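Local atomic coordinates of esterase (Thermotoga maritima, PDB entry 3DOH), a protein that probably hydrolyses carboxylic ester bonds, as a thermostable carboxylesterase that carries an immunoglobulin-like domain at its N-terminal end. Residues V25-P30 and V81-S86; L108-S113 and S131-E136; P310-H315 and N368-E373; H315-P320 and Y346-M351. One frame throughout, in Å; residues are numbered along the deposited sequence.

Contact 1 of 4, residues V25-P30 and V81-S86; sequences VVIEYP and VVLELS
Val25 and Leu83 lie side by side with their side chains pointing the same way, on two neighbouring antiparallel strands of the immunoglobulin-like domain. Residues 25-29 and 81-85 run at 164° to each other, and their backbones pair in alternating fashion. Val25 with Leu83 and Ile27 with Val81 form hydrogen-bonded pairs, each closed by two N-H...O=C bonds, whereas Val26 with Val82 is a non-hydrogen-bonded pair. The side chains divide accordingly between the two faces of the sheet. On one face, Leu83 CD1 reaches between two partners: it lies 4.1 Å from Val25 CG1 alongside it and equally far from Ile27 CD1, which approaches at a slant. Next along this face, Val25 turns its other methyl, CG2, to Leu85 CD1 at 4.1 Å, so each branch of the valine has its own leucine. Val25 and Leu83 face strand 43-48, where Val45 packs on both, and Phe43 adds to the cover of Leu83. On the other face, Val26 and Val82 share one rotamer: each has CG1 anti to its backbone N (chi1 170° and 171°), and CG2, placed beside that N, makes the touch at 3.7 Å. Where strand 25-29 nears its end, the Tyr29 ring, its hydroxyl hydrogen-bonded to Gln114, meets Val81, with Tyr29 CE2 3.8 Å from Val81 CG2. Ile27 CG2 sits 3.6 Å above one ring face, displaced toward the rim, while Val81 CB stands at the ring's edge, in its plane, 3.9 Å from Tyr29 CE2.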
# COMPACT_ATOMS: atom_id res chain seq x y z
N VAL A 25 -30.43 -5.53 -3.34
CA VAL A 25 -31.18 -6.68 -3.75
C VAL A 25 -31.98 -7.06 -2.51
O VAL A 25 -31.41 -7.21 -1.41
CB VAL A 25 -30.23 -7.81 -4.19
CG1 VAL A 25 -30.93 -9.13 -4.11
CG2 VAL A 25 -29.71 -7.56 -5.59
N VAL A 26 -33.29 -7.17 -2.68
CA VAL A 26 -34.19 -7.59 -1.59
C VAL A 26 -34.80 -8.97 -1.86
O VAL A 26 -35.44 -9.20 -2.89
CB VAL A 26 -35.33 -6.57 -1.38
CG1 VAL A 26 -36.37 -7.11 -0.45
CG2 VAL A 26 -34.79 -5.25 -0.83
N ILE A 27 -34.63 -9.88 -0.91
CA ILE A 27 -35.16 -11.23 -1.04
C ILE A 27 -36.36 -11.37 -0.11
O ILE A 27 -36.24 -11.06 1.06
CB ILE A 27 -34.11 -12.31 -0.68
CG1 ILE A 27 -32.76 -12.03 -1.41
CG2 ILE A 27 -34.71 -13.72 -0.89
CD1 ILE A 27 -31.52 -12.63 -0.80
N GLU A 28 -37.50 -11.80 -0.64
CA GLU A 28 -38.68 -12.09 0.20
C GLU A 28 -38.69 -13.57 0.51
O GLU A 28 -38.95 -14.40 -0.37
CB GLU A 28 -40.01 -11.67 -0.45
CG GLU A 28 -41.23 -12.00 0.44
CD GLU A 28 -42.56 -11.35 0.00
OE1 GLU A 28 -42.91 -11.31 -1.20
OE2 GLU A 28 -43.27 -10.86 0.90
N TYR A 29 -38.39 -13.88 1.77
CA TYR A 29 -38.40 -15.24 2.27
C TYR A 29 -39.80 -15.73 2.66
O TYR A 29 -40.67 -14.92 2.97
CB TYR A 29 -37.44 -15.32 3.45
CG TYR A 29 -35.99 -15.47 3.00
CD1 TYR A 29 -35.49 -16.72 2.63
CD2 TYR A 29 -35.14 -14.36 2.93
CE1 TYR A 29 -34.17 -16.87 2.22
CE2 TYR A 29 -33.81 -14.50 2.53
CZ TYR A 29 -33.33 -15.75 2.17
OH TYR A 29 -32.02 -15.91 1.75
N PRO A 30 -40.03 -17.08 2.62
CA PRO A 30 -41.36 -17.61 3.01
C PRO A 30 -41.74 -17.33 4.49
O PRO A 30 -42.91 -17.09 4.77
CB PRO A 30 -41.26 -19.12 2.68
CG PRO A 30 -40.08 -19.27 1.76
CD PRO A 30 -39.13 -18.18 2.20
N VAL A 81 -35.19 -9.64 3.24
CA VAL A 81 -33.77 -9.50 3.50
C VAL A 81 -33.17 -8.57 2.43
O VAL A 81 -33.28 -8.81 1.21
CB VAL A 81 -33.06 -10.87 3.60
CG1 VAL A 81 -31.54 -10.74 3.46
CG2 VAL A 81 -33.45 -11.56 4.90
N VAL A 82 -32.55 -7.51 2.94
CA VAL A 82 -31.90 -6.51 2.15
C VAL A 82 -30.41 -6.75 2.11
O VAL A 82 -29.75 -6.88 3.14
CB VAL A 82 -32.13 -5.10 2.72
CG1 VAL A 82 -31.23 -4.03 1.99
CG2 VAL A 82 -33.59 -4.72 2.59
N LEU A 83 -29.89 -6.77 0.89
CA LEU A 83 -28.47 -6.86 0.65
C LEU A 83 -28.11 -5.55 0.00
O LEU A 83 -28.50 -5.31 -1.13
CB LEU A 83 -28.19 -7.98 -0.36
CG LEU A 83 -28.65 -9.40 -0.04
CD1 LEU A 83 -28.25 -10.27 -1.18
CD2 LEU A 83 -28.04 -9.90 1.26
N GLU A 84 -27.38 -4.70 0.69
CA GLU A 84 -26.99 -3.44 0.10
C GLU A 84 -25.70 -3.63 -0.72
O GLU A 84 -24.84 -4.42 -0.37
CB GLU A 84 -26.91 -2.38 1.20
CG GLU A 84 -25.63 -1.57 1.23
CD GLU A 84 -25.87 -0.11 1.58
OE1 GLU A 84 -26.84 0.18 2.33
OE2 GLU A 84 -25.09 0.73 1.07
N LEU A 85 -25.58 -2.92 -1.82
CA LEU A 85 -24.44 -3.09 -2.74
C LEU A 85 -23.56 -1.84 -2.91
O LEU A 85 -24.07 -0.73 -2.96
CB LEU A 85 -24.94 -3.59 -4.10
CG LEU A 85 -25.97 -4.73 -4.03
CD1 LEU A 85 -26.52 -4.92 -5.42
CD2 LEU A 85 -25.39 -6.05 -3.48
N SER A 86 -22.25 -2.01 -3.03
CA SER A 86 -21.39 -0.86 -3.20
C SER A 86 -21.78 -0.12 -4.43
O SER A 86 -21.79 -0.67 -5.50
CB SER A 86 -19.89 -1.21 -3.31
OG SER A 86 -19.12 0.00 -3.42

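Contact 2 of 4, residues L108-S113 and S131-E136; sequences LDYIVS and SKQTDE
Leu108 meets the carboxylate of Glu136 along most of its length. Its CB lies 3.4 Å from Glu136 OE2, and CG stays near the same oxygen at 3.8 Å. The chain then runs out to CD1, which spans both carboxylate oxygens, 3.6 Å from Glu136 OE2 and 3.7 Å from Glu136 OE1. This is apolar carbon crossing a charged group at a slant, and the charge is answered by other residues: Glu136 OE1 forms a salt bridge with Arg105 and a hydrogen bond with His138. Closer to the strand pairing, Gln133 has CG between its backbone N and carbonyl carbon (chi1 79°), and the chain bends again at chi2; its amide lies against the backbone of Leu108 and Tyr110, with CD 3.7 Å from Tyr110 N. An alanine here would take the amide away and would probably leave the peptide groups between Leu108 and Tyr110 without that polar neighbour. Beyond it the two chains pair as antiparallel strands: Val112 N donates to Ser131 O at 2.7 Å, nearly straight into the carbonyl, and the return bond from Ser131 N is weak. In the immunoglobulin-like domain, strand 110-114 is flanked in its sheet by strands 43-48 and 129-139. From strand 19-29, Val22 packs on Leu108 and Tyr110, and Val25 and Ile27 pack on Val112, with Leu11 of strand 8-16 also touching Tyr110.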
# COMPACT_ATOMS: atom_id res chain seq x y z
N LEU A 108 -31.61 -5.68 -17.36
CA LEU A 108 -30.87 -6.06 -16.15
C LEU A 108 -30.87 -7.55 -15.90
O LEU A 108 -31.91 -8.18 -15.97
CB LEU A 108 -31.39 -5.33 -14.90
CG LEU A 108 -31.02 -3.85 -14.86
CD1 LEU A 108 -31.66 -3.15 -13.66
CD2 LEU A 108 -29.49 -3.75 -14.86
N ASP A 109 -29.71 -8.06 -15.50
CA ASP A 109 -29.46 -9.46 -15.47
C ASP A 109 -28.57 -9.97 -14.30
O ASP A 109 -27.33 -9.90 -14.34
CB ASP A 109 -28.81 -9.80 -16.78
CG ASP A 109 -29.40 -11.01 -17.39
OD1 ASP A 109 -29.50 -12.02 -16.66
OD2 ASP A 109 -29.76 -10.94 -18.59
N TYR A 110 -29.23 -10.52 -13.29
CA TYR A 110 -28.60 -10.77 -12.03
C TYR A 110 -28.86 -12.16 -11.56
O TYR A 110 -29.92 -12.74 -11.80
CB TYR A 110 -29.16 -9.84 -10.99
CG TYR A 110 -28.45 -8.54 -10.89
CD1 TYR A 110 -28.41 -7.65 -11.98
CD2 TYR A 110 -27.82 -8.16 -9.71
CE1 TYR A 110 -27.76 -6.41 -11.88
CE2 TYR A 110 -27.17 -6.93 -9.60
CZ TYR A 110 -27.15 -6.07 -10.67
OH TYR A 110 -26.48 -4.88 -10.54
N ILE A 111 -27.88 -12.70 -10.86
CA ILE A 111 -28.11 -13.90 -10.12
C ILE A 111 -27.62 -13.67 -8.70
O ILE A 111 -26.61 -12.98 -8.50
CB ILE A 111 -27.53 -15.13 -10.83
CG1 ILE A 111 -27.60 -16.39 -9.97
CG2 ILE A 111 -26.13 -14.88 -11.33
CD1 ILE A 111 -27.30 -17.63 -10.84
N VAL A 112 -28.39 -14.22 -7.76
CA VAL A 112 -28.23 -13.98 -6.37
C VAL A 112 -28.17 -15.30 -5.67
O VAL A 112 -28.89 -16.24 -6.05
CB VAL A 112 -29.44 -13.23 -5.84
CG1 VAL A 112 -29.36 -13.02 -4.30
CG2 VAL A 112 -29.59 -11.92 -6.54
N SER A 113 -27.35 -15.37 -4.62
CA SER A 113 -27.33 -16.55 -3.78
C SER A 113 -27.29 -16.34 -2.29
O SER A 113 -26.56 -15.50 -1.77
CB SER A 113 -26.14 -17.40 -4.13
OG SER A 113 -26.50 -18.24 -5.18
N SER A 131 -30.66 -18.00 -7.75
CA SER A 131 -31.79 -17.45 -8.50
C SER A 131 -31.37 -16.25 -9.34
O SER A 131 -30.60 -15.40 -8.89
CB SER A 131 -32.93 -17.06 -7.56
OG SER A 131 -34.02 -16.52 -8.27
N LYS A 132 -31.88 -16.18 -10.56
CA LYS A 132 -32.01 -14.89 -11.29
C LYS A 132 -32.95 -13.98 -10.46
O LYS A 132 -33.56 -14.44 -9.49
CB LYS A 132 -32.55 -15.11 -12.71
CG LYS A 132 -31.51 -15.59 -13.74
CD LYS A 132 -32.13 -16.72 -14.62
CE LYS A 132 -31.35 -17.04 -15.95
NZ LYS A 132 -29.85 -17.34 -15.83
N GLN A 133 -33.02 -12.69 -10.80
CA GLN A 133 -33.99 -11.80 -10.16
C GLN A 133 -35.40 -12.04 -10.71
O GLN A 133 -35.57 -12.63 -11.77
CB GLN A 133 -33.62 -10.35 -10.38
CG GLN A 133 -34.01 -9.80 -11.73
CD GLN A 133 -32.90 -9.99 -12.74
OE1 GLN A 133 -32.94 -9.40 -13.82
NE2 GLN A 133 -31.90 -10.79 -12.40
N THR A 134 -36.40 -11.54 -10.00
CA THR A 134 -37.79 -11.69 -10.42
C THR A 134 -38.55 -10.37 -10.47
O THR A 134 -39.77 -10.36 -10.59
CB THR A 134 -38.54 -12.68 -9.51
OG1 THR A 134 -38.33 -14.02 -9.96
CG2 THR A 134 -40.03 -12.37 -9.52
N ASP A 135 -37.83 -9.26 -10.37
CA ASP A 135 -38.46 -7.99 -10.10
C ASP A 135 -37.40 -6.91 -10.05
O ASP A 135 -36.33 -7.10 -9.47
CB ASP A 135 -39.22 -8.03 -8.77
CG ASP A 135 -40.67 -8.44 -8.95
OD1 ASP A 135 -41.51 -7.56 -9.23
OD2 ASP A 135 -40.97 -9.64 -8.80
N GLU A 136 -37.69 -5.77 -10.66
CA GLU A 136 -36.94 -4.58 -10.37
C GLU A 136 -37.86 -3.75 -9.47
O GLU A 136 -39.05 -4.03 -9.40
CB GLU A 136 -36.56 -3.87 -11.67
CG GLU A 136 -35.90 -4.81 -12.72
CD GLU A 136 -35.27 -4.07 -13.91
OE1 GLU A 136 -35.29 -2.83 -13.92
OE2 GLU A 136 -34.74 -4.72 -14.83

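Contact 3 of 4, residues P310-H315 and N368-E373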
# COMPACT_ATOMS: atom_id res chain seq x y z
N PRO A 310 -35.54 35.21 -13.43
CA PRO A 310 -34.37 34.72 -12.64
C PRO A 310 -33.72 33.47 -13.25
O PRO A 310 -34.40 32.49 -13.54
CB PRO A 310 -34.95 34.42 -11.25
CG PRO A 310 -36.26 35.26 -11.17
CD PRO A 310 -36.77 35.29 -12.62
N ILE A 311 -32.40 33.52 -13.45
CA ILE A 311 -31.71 32.46 -14.18
C ILE A 311 -30.42 32.16 -13.46
O ILE A 311 -29.65 33.06 -13.17
CB ILE A 311 -31.39 32.93 -15.65
CG1 ILE A 311 -32.70 33.13 -16.44
CG2 ILE A 311 -30.44 31.94 -16.36
CD1 ILE A 311 -32.55 33.68 -17.85
N TRP A 312 -30.13 30.89 -13.18
CA TRP A 312 -28.85 30.55 -12.58
C TRP A 312 -28.18 29.55 -13.52
O TRP A 312 -28.59 28.40 -13.63
CB TRP A 312 -29.04 30.01 -11.17
CG TRP A 312 -27.78 29.79 -10.41
CD1 TRP A 312 -26.54 29.66 -10.92
CD2 TRP A 312 -27.65 29.62 -8.99
NE1 TRP A 312 -25.62 29.45 -9.92
CE2 TRP A 312 -26.28 29.42 -8.72
CE3 TRP A 312 -28.55 29.63 -7.92
CZ2 TRP A 312 -25.78 29.23 -7.42
CZ3 TRP A 312 -28.06 29.44 -6.62
CH2 TRP A 312 -26.69 29.24 -6.39
N VAL A 313 -27.17 30.05 -14.22
CA VAL A 313 -26.41 29.28 -15.19
C VAL A 313 -25.26 28.48 -14.51
O VAL A 313 -24.64 28.95 -13.56
CB VAL A 313 -25.82 30.24 -16.21
CG1 VAL A 313 -25.12 29.50 -17.36
CG2 VAL A 313 -26.90 31.15 -16.76
N PHE A 314 -24.99 27.28 -15.01
CA PHE A 314 -23.92 26.43 -14.51
C PHE A 314 -23.17 25.89 -15.75
O PHE A 314 -23.82 25.57 -16.78
CB PHE A 314 -24.48 25.26 -13.67
CG PHE A 314 -25.10 25.66 -12.36
CD1 PHE A 314 -26.42 26.14 -12.30
CD2 PHE A 314 -24.38 25.56 -11.16
CE1 PHE A 314 -26.99 26.52 -11.04
CE2 PHE A 314 -24.97 25.95 -9.91
CZ PHE A 314 -26.26 26.42 -9.85
N HIS A 315 -21.84 25.77 -15.66
CA HIS A 315 -21.00 25.24 -16.73
C HIS A 315 -19.64 24.95 -16.10
O HIS A 315 -19.28 25.55 -15.10
CB HIS A 315 -20.82 26.31 -17.81
CG HIS A 315 -20.70 25.77 -19.21
ND1 HIS A 315 -19.75 24.84 -19.56
CD2 HIS A 315 -21.37 26.08 -20.34
CE1 HIS A 315 -19.86 24.57 -20.85
NE2 HIS A 315 -20.83 25.32 -21.35
N ASN A 368 -26.66 20.74 -5.41
CA ASN A 368 -26.54 22.01 -4.71
C ASN A 368 -27.86 22.47 -4.04
O ASN A 368 -28.80 22.94 -4.72
CB ASN A 368 -26.06 23.03 -5.73
CG ASN A 368 -25.69 24.37 -5.13
OD1 ASN A 368 -26.29 24.83 -4.14
ND2 ASN A 368 -24.74 25.04 -5.79
N GLN A 369 -27.93 22.34 -2.71
CA GLN A 369 -29.15 22.66 -1.95
C GLN A 369 -29.52 24.14 -2.12
O GLN A 369 -30.70 24.49 -2.12
CB GLN A 369 -29.07 22.22 -0.44
CG GLN A 369 -30.19 22.85 0.45
CD GLN A 369 -30.40 22.21 1.85
OE1 GLN A 369 -29.46 21.73 2.49
NE2 GLN A 369 -31.67 22.21 2.34
N GLU A 370 -28.52 25.00 -2.28
CA GLU A 370 -28.72 26.43 -2.46
C GLU A 370 -29.52 26.67 -3.76
O GLU A 370 -30.52 27.41 -3.77
CB GLU A 370 -27.35 27.15 -2.52
CG GLU A 370 -27.17 28.36 -1.58
CD GLU A 370 -26.51 29.64 -2.25
OE1 GLU A 370 -25.28 29.64 -2.63
OE2 GLU A 370 -27.25 30.67 -2.36
N ALA A 371 -29.08 26.01 -4.83
CA ALA A 371 -29.70 26.10 -6.16
C ALA A 371 -31.16 25.66 -6.15
O ALA A 371 -32.04 26.37 -6.66
CB ALA A 371 -28.91 25.26 -7.14
N ILE A 372 -31.40 24.49 -5.56
CA ILE A 372 -32.77 23.99 -5.35
C ILE A 372 -33.65 24.98 -4.58
O ILE A 372 -34.75 25.35 -5.03
CB ILE A 372 -32.71 22.62 -4.67
CG1 ILE A 372 -32.20 21.59 -5.68
CG2 ILE A 372 -34.04 22.25 -4.07
CD1 ILE A 372 -31.51 20.46 -5.02
N GLU A 373 -33.13 25.46 -3.44
CA GLU A 373 -33.89 26.38 -2.60
C GLU A 373 -34.20 27.63 -3.37
O GLU A 373 -35.35 28.12 -3.35
CB GLU A 373 -33.12 26.71 -1.33
CG GLU A 373 -33.31 25.69 -0.20
CD GLU A 373 -34.79 25.40 0.08
OE1 GLU A 373 -35.22 24.25 -0.18
OE2 GLU A 373 -35.52 26.33 0.52
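Trp312 lays its indole against Ala371, where the C-terminal helix packs on the central sheet of the alpha/beta-hydrolase fold. Strand 311-315 and the start of helix 369-376 run at 151° to each other, with 10.8 Å between their axes. Three residues account for most of the buried surface: Trp312, Ala371 and Phe314. The indole has CG anti to the backbone N (chi1 -172°), and its six-membered ring carries the contact, CZ3 coming 3.7 Å from Ala371 CA. Phe314, two residues on and on the same side of the strand, sets CZ over one face of the indole, near the rim. Ala371 CB lies above that same face, also displaced to the rim, and touches Phe314 CZ at 4.0 Å, so the methyl and the two rings form one apolar cluster. The small alanine lets the helix backbone come close to the indole. Trp312 has further ties: NE1 is hydrogen-bonded to Thr344 of the adjoining strand, and Trp374 of the same helix as Ala371 meets it edge-to-face. An alanine in place of Trp312 would probably open a gap beside Ala371 and Trp374 and leave Thr344 OG1 without its indole donor. Polar groups border the cluster. Glu370 OE1 stands at the indole edge, 4.0 Å from CH2 of Trp312, and Asn368 ND2 lies at the edge of the Phe314 ring. Asn368 is also the N-cap of the helix: its OD1 accepts from Ala371 N at 3.1 Å, the donor standing well above the carbonyl plane, and more weakly from Glu370 N.

Contact 4 of 4, residues H315-P320 and Y346-M351. With SO4 (sulfate ion), chain D.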
# COMPACT_ATOMS: atom_id res chain seq x y z
N HIS A 315 -21.84 25.77 -15.66
CA HIS A 315 -21.00 25.24 -16.73
C HIS A 315 -19.64 24.95 -16.10
O HIS A 315 -19.28 25.55 -15.10
CB HIS A 315 -20.82 26.31 -17.81
CG HIS A 315 -20.70 25.77 -19.21
ND1 HIS A 315 -19.75 24.84 -19.56
CD2 HIS A 315 -21.37 26.08 -20.34
CE1 HIS A 315 -19.86 24.57 -20.85
NE2 HIS A 315 -20.83 25.32 -21.35
N ALA A 316 -18.86 24.03 -16.66
CA ALA A 316 -17.51 23.83 -16.14
C ALA A 316 -16.57 24.44 -17.14
O ALA A 316 -16.74 24.24 -18.37
CB ALA A 316 -17.20 22.37 -15.96
N GLU A 317 -15.58 25.16 -16.61
CA GLU A 317 -14.56 25.85 -17.41
C GLU A 317 -13.92 24.99 -18.50
O GLU A 317 -13.71 25.45 -19.63
CB GLU A 317 -13.47 26.36 -16.48
CG GLU A 317 -12.48 27.25 -17.19
CD GLU A 317 -11.38 26.47 -17.89
OE1 GLU A 317 -11.22 25.26 -17.62
OE2 GLU A 317 -10.68 27.05 -18.72
N ASP A 318 -13.60 23.75 -18.13
CA ASP A 318 -12.95 22.81 -19.04
C ASP A 318 -13.90 21.80 -19.66
O ASP A 318 -13.46 20.69 -19.94
CB ASP A 318 -11.84 22.03 -18.31
CG ASP A 318 -12.28 21.49 -16.98
OD1 ASP A 318 -13.43 21.74 -16.54
OD2 ASP A 318 -11.47 20.84 -16.33
N ASP A 319 -15.19 22.14 -19.84
CA ASP A 319 -16.11 21.25 -20.58
C ASP A 319 -15.56 21.08 -22.02
O ASP A 319 -15.49 22.05 -22.75
CB ASP A 319 -17.55 21.80 -20.58
CG ASP A 319 -18.55 20.89 -21.35
OD1 ASP A 319 -18.17 20.07 -22.20
OD2 ASP A 319 -19.77 21.05 -21.11
N PRO A 320 -15.17 19.85 -22.41
CA PRO A 320 -14.60 19.62 -23.73
C PRO A 320 -15.64 19.35 -24.83
O PRO A 320 -15.27 19.22 -26.01
CB PRO A 320 -13.78 18.36 -23.52
CG PRO A 320 -14.57 17.57 -22.55
CD PRO A 320 -15.24 18.60 -21.63
N TYR A 346 -17.70 26.11 -12.59
CA TYR A 346 -16.75 25.16 -12.05
C TYR A 346 -15.34 25.27 -12.66
O TYR A 346 -15.15 25.06 -13.86
CB TYR A 346 -17.30 23.72 -12.21
CG TYR A 346 -18.64 23.49 -11.55
CD1 TYR A 346 -18.75 23.47 -10.16
CD2 TYR A 346 -19.80 23.30 -12.31
CE1 TYR A 346 -19.97 23.28 -9.52
CE2 TYR A 346 -21.05 23.10 -11.69
CZ TYR A 346 -21.11 23.09 -10.28
OH TYR A 346 -22.30 22.91 -9.62
N GLU A 347 -14.37 25.62 -11.80
CA GLU A 347 -12.94 25.71 -12.16
C GLU A 347 -12.39 24.46 -12.85
O GLU A 347 -12.73 23.32 -12.48
CB GLU A 347 -12.09 25.90 -10.92
CG GLU A 347 -12.10 27.24 -10.27
CD GLU A 347 -11.16 27.25 -9.04
OE1 GLU A 347 -11.56 26.68 -7.99
OE2 GLU A 347 -10.00 27.81 -9.14
N LYS A 348 -11.48 24.69 -13.81
CA LYS A 348 -10.66 23.64 -14.42
C LYS A 348 -10.14 22.69 -13.38
O LYS A 348 -9.62 23.13 -12.36
CB LYS A 348 -9.46 24.26 -15.13
CG LYS A 348 -8.51 23.23 -15.74
CD LYS A 348 -7.59 23.83 -16.78
CE LYS A 348 -6.71 22.75 -17.36
NZ LYS A 348 -7.46 21.98 -18.37
N GLY A 349 -10.30 21.39 -13.62
CA GLY A 349 -9.89 20.41 -12.63
C GLY A 349 -10.89 20.05 -11.53
O GLY A 349 -10.81 18.94 -10.97
N PHE A 350 -11.81 20.95 -11.20
CA PHE A 350 -12.78 20.68 -10.14
C PHE A 350 -13.56 19.36 -10.35
O PHE A 350 -13.78 18.56 -9.41
CB PHE A 350 -13.77 21.84 -9.99
CG PHE A 350 -14.94 21.51 -9.11
CD1 PHE A 350 -14.97 21.94 -7.80
CD2 PHE A 350 -15.99 20.78 -9.59
CE1 PHE A 350 -16.08 21.65 -6.97
CE2 PHE A 350 -17.08 20.46 -8.78
CZ PHE A 350 -17.13 20.90 -7.47
N MET A 351 -13.98 19.16 -11.60
CA MET A 351 -14.76 18.00 -11.94
C MET A 351 -13.92 16.72 -11.78
O MET A 351 -14.34 15.81 -11.02
CB MET A 351 -15.34 18.13 -13.34
CG MET A 351 -16.30 19.31 -13.51
SD MET A 351 -17.87 19.07 -12.64
CE MET A 351 -18.64 17.90 -13.72
S SO4 D . -9.77 28.21 -14.32
O1 SO4 D . -9.78 29.18 -13.19
O2 SO4 D . -9.42 28.71 -15.64
O3 SO4 D . -11.08 27.56 -14.39
O4 SO4 D . -8.68 27.26 -14.08
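Asp318 has a chi1 of 47°, which puts CG between its backbone N and carbonyl carbon and within 3.9 Å of Gly349 N. Gly349 N donates to Asp318 OD2 at 3.0 Å, almost straight at the hydrogen but from above the carboxylate plane. Each segment bends here: Ala316 to Asp319 forms a type I turn and Glu347 to Phe350 a type II turn, in which Gly349, also the N-cap of helix 350-353, has a positive phi of 86° where a CB would jam against the carbonyl O of Lys348. Where the turns begin, Ala316 and Tyr346 form a parallel bridge, Glu317 N donating to Tyr346 O at 2.8 Å and Tyr346 N more weakly to His315 O. Ala316 CB lies 4.0 Å from both Tyr346 CB and Met351 CG. Glu317 OE1 lies 3.2 Å from Lys348 CB, and a sulfate, probably from the crystallisation liquor, accepts from Lys348 N through O3 at 3.0 Å; Arg207 of a neighbouring subunit also binds it. Asp319, last residue of its turn and hydrogen-bonded to His359, probably belongs to a Ser-His-Asp catalytic triad with Ser271; the bond of adjacent Asp318 probably helps to hold that turn. Lys348 NZ stays 4.6 Å from Asp318 OD2, without contact; its charge and the start of the helix would probably both favour a negative Asp318.

In the fold
The four contacts fall into two pairs at the two ends of an elongated chain. Contacts 1 and 2 belong to the immunoglobulin-like sheet, their centres 11 Å apart, and meet where Val112 packs on Val25, Ile27 and Leu83. Contact 1 is wholly buried and mostly aliphatic; contact 2 is only partly buried, and mixes strand pairing with amide and carboxylate groups. Contacts 3 and 4 share His315 and strand 311-316 of the hydrolase sheet: the former is aromatic packing under a helix, the latter a polar junction of turns near the probable triad, facing a neighbouring subunit. Contact 4 nests within the loop that contact 3 closes. Between the pairs, centres lie 37 to 39 Å apart.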